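PDB 5LXZ: secreted protein from Streptomyces lividans TK24, which is GlxA, a mononuclear copper-radical protein of the AA5 family, related to galactose oxidase, that probably oxidises its substrate through a copper-radical centre. Local coordinates for residues Gln26-Ala31 and Val39-Gly44. The protein carries 1 engineered substitution. Residues are numbered along the deposited sequence; the frame is centred on the assembly and turned at random.
Sequences QNTIHA and VLMVAG
A classic beta bulge marks the start of an antiparallel hairpin, strands 30-33 and 39-44, within one sheet of the beta-propeller domain that GlxA shares with galactose oxidase. The evidence is the double grip on V42 O: it accepts from I29 N at 2.9 Å and from H30 N at 3.1 Å, both donors lying in its carbonyl plane. V42 N returns a nearly straight bond to H30 O (2.8 Å, 178°), making H30 and V42 the hydrogen-bonded pair; A31 and M41 form the next, non-hydrogen-bonded one. CB of H30 packs against CB of V42 on one face of the sheet, and the imidazole, its edge toward V42 O, is held by H83 through ND1.

Before the bulge, the side chain of Q26 runs over the methyl of A43. With chi1 at 63°, CG of Q26 is wedged between its own backbone N and carbonyl carbon, and the extended chain beyond lays CD 3.7 Å from A43 CB. Both NE2 bonds lie close to the amide plane, one to T28 OG1 and one to M41 O, which should fix the amide's rotation. I29, the first bulge residue, has its side chain about 5 Å from the copper ion and touches H461, one of the copper ligands. NE2 of Q26 approaches M41 O at 3.0 Å from above the carbonyl plane, 78° out of it, rather than along a lone pair.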
# COMPACT_ATOMS: atom_id res chain seq x y z
N GLN A 26 8.65 18.02 -0.05
CA GLN A 26 7.24 17.73 -0.08
C GLN A 26 6.99 16.61 0.89
O GLN A 26 7.94 16.05 1.45
CB GLN A 26 6.79 17.32 -1.50
CG GLN A 26 7.48 16.06 -1.93
CD GLN A 26 7.01 15.53 -3.27
OE1 GLN A 26 6.53 16.28 -4.14
NE2 GLN A 26 7.17 14.23 -3.46
N ASN A 27 5.73 16.27 1.05
CA ASN A 27 5.33 15.15 1.89
C ASN A 27 5.15 13.91 1.01
O ASN A 27 4.04 13.60 0.62
CB ASN A 27 4.05 15.44 2.64
CG ASN A 27 4.16 16.63 3.59
OD1 ASN A 27 5.24 17.16 3.83
ND2 ASN A 27 3.03 17.00 4.15
N THR A 28 6.25 13.23 0.71
CA THR A 28 6.16 12.06 -0.16
C THR A 28 5.41 10.93 0.53
O THR A 28 5.81 10.44 1.59
CB THR A 28 7.56 11.55 -0.57
OG1 THR A 28 8.28 12.62 -1.18
CG2 THR A 28 7.44 10.37 -1.54
N ILE A 29 4.35 10.47 -0.11
CA ILE A 29 3.50 9.39 0.42
C ILE A 29 3.52 8.15 -0.50
O ILE A 29 3.24 7.04 -0.04
CB ILE A 29 2.07 9.89 0.66
CG1 ILE A 29 2.13 10.97 1.77
CG2 ILE A 29 1.11 8.78 1.06
CD1 ILE A 29 0.86 11.75 1.90
N HIS A 30 3.92 8.29 -1.76
CA HIS A 30 4.06 7.20 -2.69
C HIS A 30 5.39 7.37 -3.36
O HIS A 30 5.77 8.50 -3.71
CB HIS A 30 3.01 7.32 -3.80
CG HIS A 30 1.60 7.44 -3.33
ND1 HIS A 30 0.68 6.42 -3.44
CD2 HIS A 30 0.95 8.45 -2.73
CE1 HIS A 30 -0.48 6.81 -2.94
NE2 HIS A 30 -0.33 8.03 -2.47
N ALA A 31 6.06 6.27 -3.67
CA ALA A 31 7.20 6.34 -4.54
C ALA A 31 7.29 5.12 -5.41
O ALA A 31 6.82 4.03 -5.03
CB ALA A 31 8.48 6.54 -3.76
N VAL A 39 13.43 7.93 -9.59
CA VAL A 39 12.35 7.62 -8.65
C VAL A 39 11.29 8.68 -8.73
O VAL A 39 11.58 9.88 -8.56
CB VAL A 39 12.88 7.51 -7.23
CG1 VAL A 39 11.77 7.18 -6.25
CG2 VAL A 39 14.00 6.48 -7.14
N LEU A 40 10.05 8.25 -8.95
CA LEU A 40 8.88 9.10 -8.90
C LEU A 40 8.45 9.19 -7.44
O LEU A 40 8.27 8.16 -6.78
CB LEU A 40 7.77 8.52 -9.74
CG LEU A 40 6.48 9.32 -9.75
CD1 LEU A 40 6.68 10.59 -10.54
CD2 LEU A 40 5.32 8.46 -10.26
N MET A 41 8.31 10.40 -6.91
CA MET A 41 7.92 10.63 -5.53
C MET A 41 6.65 11.47 -5.54
O MET A 41 6.68 12.64 -5.98
CB MET A 41 9.05 11.34 -4.80
CG MET A 41 10.35 10.53 -4.84
SD MET A 41 11.78 11.41 -4.21
CE MET A 41 11.39 11.26 -2.47
N VAL A 42 5.56 10.92 -5.05
CA VAL A 42 4.27 11.56 -5.16
C VAL A 42 3.76 11.97 -3.79
O VAL A 42 3.68 11.17 -2.87
CB VAL A 42 3.22 10.67 -5.85
CG1 VAL A 42 1.93 11.43 -6.06
CG2 VAL A 42 3.73 10.11 -7.16
N ALA A 43 3.48 13.26 -3.67
CA ALA A 43 2.86 13.80 -2.51
C ALA A 43 1.39 14.08 -2.71
O ALA A 43 0.63 13.95 -1.78
CB ALA A 43 3.57 15.10 -2.11
N GLY A 44 0.99 14.51 -3.90
CA GLY A 44 -0.33 15.11 -4.02
C GLY A 44 -0.38 16.31 -3.09
O GLY A 44 0.60 17.05 -3.01